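Local atomic coordinates of 3-oxo-glucose-6-phosphate:glutamate aminotransferase (PDB entry 4K2M), a protein that catalyses the reversible pyridoxal phosphate-dependent transfer of an amino group from glutamate to 3-dehydroglucose 6-phosphate, giving kanosamine 6-phosphate for antibiotic biosynthesis. Residues A[277-280]-A[284-287]; A[135-140]-A[272-277]. One frame throughout, in Å; residues are numbered along the deposited sequence.

In the fold
Helix 265-275 and the loop after it supply both halves of contact 1 and one half of contact 2; the centres lie about 12 Å apart and the two share His277. Contact 2 sets the end of that helix against helix 127-137; contact 1 folds the loop back on itself directly downstream. They meet where Gly278 N comes 2.8 Å from Gln273 O, a probable hydrogen bond, and where Lys284 CE packs 3.4 Å from Tyr276 OH. Each also supplies a residue to the kanosamine half of the external aldimine: Lys284 from contact 1 and Tyr276 from contact 2. The second subunit contributes Ser244, Gln227, Tyr248 and Tyr381 to the same ligand, so this active site is built across the dimer interface.

Contact 1. Residues A[277-280]-A[284-287]; sequences HGFE and KNKK. With O1G (3-deoxy-3-[(E)-({3-hydroxy-2-methyl-5-[(phosphonooxy)methyl]pyridin-4-yl}methylidene)amino]-6-O-phosphono-alpha-D-gluco pyranose), chain I; EDO (1,2-ethanediol), chain J.
Phe279 and Lys287 form a single beta bridge, their CA atoms 4.1 Å apart, and next to it the N-H of Glu280 gives a hydrogen bond of 2.8 Å to Lys286 O, the donor lying nearly in line with the carbonyl (C=O...N angle 174°). The Phe279 ring lies over the peptide between Lys284 and Asn285. Asn285 N sits over the centre of one face, 3.2 Å above the ring plane, while the CB of His277 is over the centre of the opposite face; Lys287 CG reaches the ring edge at CD1. The phenyl is thus sandwiched between a backbone amide and an aliphatic carbon, which limits its tilt.

Lys284 runs beside this ring, its CG 3.8 Å from Phe279 CE2. With CG anti to the backbone N (chi1 -160°) and the rest of the chain extended, its ammonium reaches the sugar: NZ bonds the ring oxygen O5 of the ligand at 2.7 Å and the phosphate ester oxygen O6 at 3.0 Å. This is direct recognition of kanosamine 6-phosphate. At the solvent-exposed end of the contact, Glu280 and Lys286 lie alongside each other, pointing the same way, and Glu280 OE1 makes a long salt bridge of 3.5 Å to Lys286 NZ. A water that donates to Glu280 OE2 is only weakly held by the lysine. Lys287 bends at its third side-chain torsion (58°); its NZ hydrogen-bonds Asn290 O and, on the second subunit, Asn158 OD1, and makes a salt bridge to Glu157 of that subunit.

Both segments belong to the loop between helices 265-275 and 299-308, where the backbone of Gly278 pairs with that of Val288. The second subunit lies against this loop: its Phe153 packs on Asn285, and Ser154, the first residue of its helix 154-163, on Phe279 and Lys287.

Contact 2. Residues A[135-140]-A[272-277]; sequences LLALGL and IQFSYH. With O1G (3-deoxy-3-[(E)-({3-hydroxy-2-methyl-5-[(phosphonooxy)methyl]pyridin-4-yl}methylidene)amino]-6-O-phosphono-alpha-D-gluco pyranose), chain I.
Phe274 packs against Leu136 and Ala137, joining the last turns of helices 265-275 and 127-137 within the aspartate aminotransferase fold. From its CB, which points toward the other helix, the side chain reaches CG and a ring that turns one face to Leu136 CB. Phe274 CD1 meets Leu136 CD1 at 4.1 Å, whereas CD2 on the other flank comes 3.9 Å from Ala137 N. Further out, CE1 touches Leu136 CB and CD1, and CE2 approaches Leu136 O at 3.6 Å. At the tip, Phe274 CZ is 3.7 Å from Leu136 CB. That methylene stands over the middle of the ring, 3.8 Å from its centroid and 11° off the normal, a CH-pi contact. The two side chains cross at about a right angle. Leu136 also packs on Phe293, whose backbone is hydrogen-bonded to that of Phe274.

Helix 127-137 closes in a Schellman motif: Gly139 has positive phi (98°), and Gly139 N and Leu140 N bond back to Leu136 O and Leu135 O. In the last turn of the other helix, Ser275 OG turns back to bond Ile272 O at 2.7 Å. One residue on, Tyr276 has its CG anti to the backbone N (chi1 -162°), sending the phenol into the active site. There Tyr276 OH donates a 2.7 Å hydrogen bond to the sugar phosphate oxygen OP7, which lies near the ring plane at the edge.

Contact 1. Residues A[277-280]-A[284-287]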
loop_
_atom_site.group_PDB
_atom_site.type_symbol
_atom_site.label_atom_id
_atom_site.label_comp_id
_atom_site.label_asym_id
_atom_site.label_seq_id
_atom_site.Cartn_x
_atom_site.Cartn_y
_atom_site.Cartn_z
ATOM N N HIS A 277 6.232 9.466 -6.356
ATOM C CA HIS A 277 5.668 10.697 -6.935
ATOM C C HIS A 277 6.481 11.346 -8.046
ATOM O O HIS A 277 6.142 12.438 -8.520
ATOM C CB HIS A 277 5.348 11.714 -5.831
ATOM C CG HIS A 277 4.224 11.287 -4.935
ATOM N ND1 HIS A 277 2.949 11.052 -5.412
ATOM C CD2 HIS A 277 4.182 11.037 -3.604
ATOM C CE1 HIS A 277 2.173 10.671 -4.412
ATOM N NE2 HIS A 277 2.893 10.663 -3.304
ATOM N N GLY A 278 7.536 10.671 -8.480
ATOM C CA GLY A 278 8.379 11.225 -9.531
ATOM C C GLY A 278 9.386 12.205 -8.959
ATOM O O GLY A 278 10.043 12.931 -9.706
ATOM N N PHE A 279 9.511 12.231 -7.636
ATOM C CA PHE A 279 10.388 13.199 -6.987
ATOM C C PHE A 279 11.857 12.839 -7.166
ATOM O O PHE A 279 12.224 11.654 -7.237
ATOM C CB PHE A 279 10.135 13.265 -5.477
ATOM C CG PHE A 279 8.777 13.818 -5.086
ATOM C CD1 PHE A 279 8.054 14.650 -5.935
ATOM C CD2 PHE A 279 8.229 13.472 -3.851
ATOM C CE1 PHE A 279 6.805 15.152 -5.549
ATOM C CE2 PHE A 279 6.981 13.970 -3.450
ATOM C CZ PHE A 279 6.269 14.807 -4.293
ATOM N N GLU A 280 12.701 13.863 -7.206
ATOM C CA GLU A 280 14.141 13.648 -7.056
ATOM C C GLU A 280 14.389 12.800 -5.810
ATOM O O GLU A 280 13.728 12.978 -4.781
ATOM C CB GLU A 280 14.856 14.993 -6.924
ATOM C CG GLU A 280 16.341 14.863 -6.619
ATOM C CD GLU A 280 17.135 16.067 -7.086
ATOM O OE1 GLU A 280 16.737 16.689 -8.093
ATOM O OE2 GLU A 280 18.156 16.389 -6.444
ATOM N N LYS A 284 11.799 15.826 -1.424
ATOM C CA LYS A 284 10.344 15.807 -1.539
ATOM C C LYS A 284 9.848 17.016 -2.312
ATOM O O LYS A 284 10.473 18.080 -2.250
ATOM C CB LYS A 284 9.725 15.794 -0.144
ATOM C CG LYS A 284 8.277 15.299 -0.107
ATOM C CD LYS A 284 7.825 15.152 1.346
ATOM C CE LYS A 284 6.371 14.703 1.461
ATOM N NZ LYS A 284 6.005 14.513 2.911
ATOM N N ASN A 285 8.758 16.821 -3.065
ATOM C CA ASN A 285 8.000 17.874 -3.746
ATOM C C ASN A 285 8.623 18.394 -5.037
ATOM O O ASN A 285 8.021 19.221 -5.733
ATOM C CB ASN A 285 7.695 19.041 -2.803
ATOM C CG ASN A 285 6.849 18.632 -1.621
ATOM O OD1 ASN A 285 7.190 18.915 -0.465
ATOM N ND2 ASN A 285 5.737 17.957 -1.899
ATOM N N LYS A 286 9.824 17.911 -5.346
ATOM C CA LYS A 286 10.511 18.311 -6.565
ATOM C C LYS A 286 10.489 17.175 -7.587
ATOM O O LYS A 286 11.244 16.214 -7.461
ATOM C CB LYS A 286 11.953 18.686 -6.238
ATOM C CG LYS A 286 12.785 19.075 -7.460
ATOM C CD LYS A 286 14.195 19.478 -7.041
ATOM C CE LYS A 286 15.098 19.637 -8.255
ATOM N NZ LYS A 286 16.454 20.130 -7.865
ATOM N N LYS A 287 9.622 17.272 -8.594
ATOM C CA LYS A 287 9.530 16.207 -9.598
ATOM C C LYS A 287 10.642 16.309 -10.625
ATOM O O LYS A 287 11.019 17.409 -11.044
ATOM C CB LYS A 287 8.169 16.233 -10.284
ATOM C CG LYS A 287 7.054 15.832 -9.329
ATOM C CD LYS A 287 5.678 15.943 -9.967
ATOM C CE LYS A 287 5.574 15.086 -11.214
ATOM N NZ LYS A 287 4.125 14.853 -11.578
HETATM P P O1G I . -1.790 9.907 0.056
HETATM C C3A O1G I . -2.836 15.598 -0.368
HETATM O O3 O1G I . -2.363 16.444 0.580
HETATM C C1 O1G I . 2.759 15.556 2.573
HETATM N "N1'" O1G I . -4.237 15.117 -2.206
HETATM C C2 O1G I . 1.422 15.717 1.845
HETATM O O2 O1G I . 0.816 16.939 2.391
HETATM C C9A O1G I . -3.800 15.998 -1.289
HETATM C C2A O1G I . -4.379 17.407 -1.284
HETATM C C3 O1G I . 0.485 14.522 2.063
HETATM N "N3'" O1G I . -0.585 14.758 1.084
HETATM O O1 O1G I . 2.554 15.611 3.988
HETATM C C4 O1G I . 1.213 13.172 1.863
HETATM O O4 O1G I . 0.296 12.277 2.529
HETATM C C4A O1G I . -2.338 14.297 -0.398
HETATM C C4B O1G I . -1.307 13.845 0.552
HETATM C C5 O1G I . 2.498 13.191 2.688
HETATM O O5 O1G I . 3.354 14.273 2.287
HETATM C C5A O1G I . -2.813 13.412 -1.351
HETATM C C5T O1G I . -2.376 11.953 -1.535
HETATM C C6 O1G I . 3.375 11.987 2.485
HETATM C C6A O1G I . -3.773 13.846 -2.251
HETATM O OP1 O1G I . -1.534 9.116 -1.205
HETATM O OP2 O1G I . -2.652 9.157 1.027
HETATM O OP3 O1G I . -0.461 10.416 0.655
HETATM O OP4 O1G I . -2.699 11.218 -0.319
HETATM O O6 O1G I . 4.508 11.894 3.269
HETATM P "P'" O1G I . 5.061 10.442 3.689
HETATM O OP6 O1G I . 3.889 9.720 4.333
HETATM O OP7 O1G I . 5.570 9.790 2.419
HETATM O OP8 O1G I . 6.163 10.786 4.686
HETATM C C1 EDO J . 6.253 21.152 2.313
HETATM O O1 EDO J . 7.411 21.181 3.147
HETATM C C2 EDO J . 5.442 19.901 2.660
HETATM O O2 EDO J . 6.095 18.720 2.185
HETATM O O HOH W 1 19.356 18.808 -6.744
#

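Contact 2. Residues A[135-140]-A[272-277]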
loop_
_atom_site.group_PDB
_atom_site.type_symbol
_atom_site.label_atom_id
_atom_site.label_comp_id
_atom_site.label_asym_id
_atom_site.label_seq_id
_atom_site.Cartn_x
_atom_site.Cartn_y
_atom_site.Cartn_z
ATOM N N LEU A 135 8.990 -2.197 -14.582
ATOM C CA LEU A 135 8.754 -2.052 -16.024
ATOM C C LEU A 135 8.933 -0.607 -16.472
ATOM O O LEU A 135 9.614 -0.317 -17.461
ATOM C CB LEU A 135 7.354 -2.558 -16.394
ATOM C CG LEU A 135 7.172 -4.080 -16.390
ATOM C CD1 LEU A 135 5.694 -4.467 -16.439
ATOM C CD2 LEU A 135 7.903 -4.679 -17.569
ATOM N N LEU A 136 8.313 0.313 -15.745
ATOM C CA LEU A 136 8.428 1.719 -16.101
ATOM C C LEU A 136 9.861 2.232 -15.965
ATOM O O LEU A 136 10.342 2.982 -16.825
ATOM C CB LEU A 136 7.461 2.561 -15.256
ATOM C CG LEU A 136 5.984 2.285 -15.517
ATOM C CD1 LEU A 136 5.109 2.926 -14.448
ATOM C CD2 LEU A 136 5.555 2.807 -16.901
ATOM N N ALA A 137 10.542 1.847 -14.889
ATOM C CA ALA A 137 11.929 2.260 -14.673
ATOM C C ALA A 137 12.840 1.750 -15.780
ATOM O O ALA A 137 13.802 2.417 -16.152
ATOM C CB ALA A 137 12.443 1.809 -13.286
ATOM N N LEU A 138 12.530 0.565 -16.297
ATOM C CA LEU A 138 13.284 -0.031 -17.399
ATOM C C LEU A 138 12.951 0.622 -18.741
ATOM O O LEU A 138 13.522 0.267 -19.767
ATOM C CB LEU A 138 12.994 -1.529 -17.484
ATOM C CG LEU A 138 13.753 -2.445 -16.525
ATOM C CD1 LEU A 138 13.113 -3.840 -16.506
ATOM C CD2 LEU A 138 15.213 -2.554 -16.954
ATOM N N GLY A 139 12.026 1.572 -18.735
ATOM C CA GLY A 139 11.733 2.344 -19.936
ATOM C C GLY A 139 10.536 1.875 -20.734
ATOM O O GLY A 139 10.424 2.211 -21.919
ATOM N N LEU A 140 9.640 1.108 -20.112
ATOM C CA LEU A 140 8.448 0.648 -20.835
ATOM C C LEU A 140 7.611 1.817 -21.330
ATOM O O LEU A 140 7.238 2.696 -20.551
ATOM C CB LEU A 140 7.554 -0.268 -19.980
ATOM C CG LEU A 140 6.355 -0.817 -20.778
ATOM C CD1 LEU A 140 6.085 -2.282 -20.470
ATOM C CD2 LEU A 140 5.068 0.002 -20.569
ATOM N N ILE A 272 13.261 4.425 -7.607
ATOM C CA ILE A 272 12.930 5.271 -6.466
ATOM C C ILE A 272 12.042 6.424 -6.911
ATOM O O ILE A 272 11.074 6.766 -6.224
ATOM C CB ILE A 272 14.190 5.804 -5.765
ATOM C CG1 ILE A 272 14.988 4.637 -5.171
ATOM C CG2 ILE A 272 13.814 6.791 -4.667
ATOM C CD1 ILE A 272 16.376 5.028 -4.676
ATOM N N GLN A 273 12.357 7.025 -8.057
ATOM C CA GLN A 273 11.556 8.148 -8.554
ATOM C C GLN A 273 10.124 7.714 -8.857
ATOM O O GLN A 273 9.177 8.362 -8.429
ATOM C CB GLN A 273 12.215 8.795 -9.794
ATOM C CG GLN A 273 13.588 9.368 -9.489
ATOM C CD GLN A 273 14.399 9.652 -10.740
ATOM O OE1 GLN A 273 14.019 9.261 -11.851
ATOM N NE2 GLN A 273 15.522 10.342 -10.566
ATOM N N PHE A 274 9.961 6.591 -9.545
ATOM C CA PHE A 274 8.617 6.087 -9.833
ATOM C C PHE A 274 7.853 5.648 -8.575
ATOM O O PHE A 274 6.624 5.735 -8.533
ATOM C CB PHE A 274 8.674 4.922 -10.829
ATOM C CG PHE A 274 8.614 5.351 -12.263
ATOM C CD1 PHE A 274 7.443 5.869 -12.791
ATOM C CD2 PHE A 274 9.724 5.226 -13.083
ATOM C CE1 PHE A 274 7.372 6.260 -14.121
ATOM C CE2 PHE A 274 9.670 5.620 -14.422
ATOM C CZ PHE A 274 8.494 6.130 -14.939
ATOM N N SER A 275 8.581 5.188 -7.560
ATOM C CA SER A 275 7.964 4.674 -6.329
ATOM C C SER A 275 7.451 5.802 -5.449
ATOM O O SER A 275 6.649 5.592 -4.517
ATOM C CB SER A 275 8.986 3.862 -5.538
ATOM O OG SER A 275 9.865 4.735 -4.826
ATOM N N TYR A 276 7.942 7.009 -5.704
ATOM C CA TYR A 276 7.567 8.129 -4.857
ATOM C C TYR A 276 7.353 9.429 -5.636
ATOM O O TYR A 276 8.188 10.342 -5.595
ATOM C CB TYR A 276 8.577 8.297 -3.715
ATOM C CG TYR A 276 8.071 9.134 -2.568
ATOM C CD1 TYR A 276 6.941 8.757 -1.853
ATOM C CD2 TYR A 276 8.738 10.295 -2.180
ATOM C CE1 TYR A 276 6.474 9.527 -0.784
ATOM C CE2 TYR A 276 8.287 11.068 -1.122
ATOM C CZ TYR A 276 7.155 10.670 -0.426
ATOM O OH TYR A 276 6.699 11.417 0.629
ATOM N N HIS A 277 6.232 9.466 -6.356
ATOM C CA HIS A 277 5.668 10.697 -6.935
ATOM C C HIS A 277 6.481 11.346 -8.046
ATOM O O HIS A 277 6.142 12.438 -8.520
ATOM C CB HIS A 277 5.348 11.714 -5.831
ATOM C CG HIS A 277 4.224 11.287 -4.935
ATOM N ND1 HIS A 277 2.949 11.052 -5.412
ATOM C CD2 HIS A 277 4.182 11.037 -3.604
ATOM C CE1 HIS A 277 2.173 10.671 -4.412
ATOM N NE2 HIS A 277 2.893 10.663 -3.304
HETATM P P O1G I . -1.790 9.907 0.056
HETATM C C3A O1G I . -2.836 15.598 -0.368
HETATM O O3 O1G I . -2.363 16.444 0.580
HETATM C C1 O1G I . 2.759 15.556 2.573
HETATM N "N1'" O1G I . -4.237 15.117 -2.206
HETATM C C2 O1G I . 1.422 15.717 1.845
HETATM O O2 O1G I . 0.816 16.939 2.391
HETATM C C9A O1G I . -3.800 15.998 -1.289
HETATM C C2A O1G I . -4.379 17.407 -1.284
HETATM C C3 O1G I . 0.485 14.522 2.063
HETATM N "N3'" O1G I . -0.585 14.758 1.084
HETATM O O1 O1G I . 2.554 15.611 3.988
HETATM C C4 O1G I . 1.213 13.172 1.863
HETATM O O4 O1G I . 0.296 12.277 2.529
HETATM C C4A O1G I . -2.338 14.297 -0.398
HETATM C C4B O1G I . -1.307 13.845 0.552
HETATM C C5 O1G I . 2.498 13.191 2.688
HETATM O O5 O1G I . 3.354 14.273 2.287
HETATM C C5A O1G I . -2.813 13.412 -1.351
HETATM C C5T O1G I . -2.376 11.953 -1.535
HETATM C C6 O1G I . 3.375 11.987 2.485
HETATM C C6A O1G I . -3.773 13.846 -2.251
HETATM O OP1 O1G I . -1.534 9.116 -1.205
HETATM O OP2 O1G I . -2.652 9.157 1.027
HETATM O OP3 O1G I . -0.461 10.416 0.655
HETATM O OP4 O1G I . -2.699 11.218 -0.319
HETATM O O6 O1G I . 4.508 11.894 3.269
HETATM P "P'" O1G I . 5.061 10.442 3.689
HETATM O OP6 O1G I . 3.889 9.720 4.333
HETATM O OP7 O1G I . 5.570 9.790 2.419
HETATM O OP8 O1G I . 6.163 10.786 4.686
#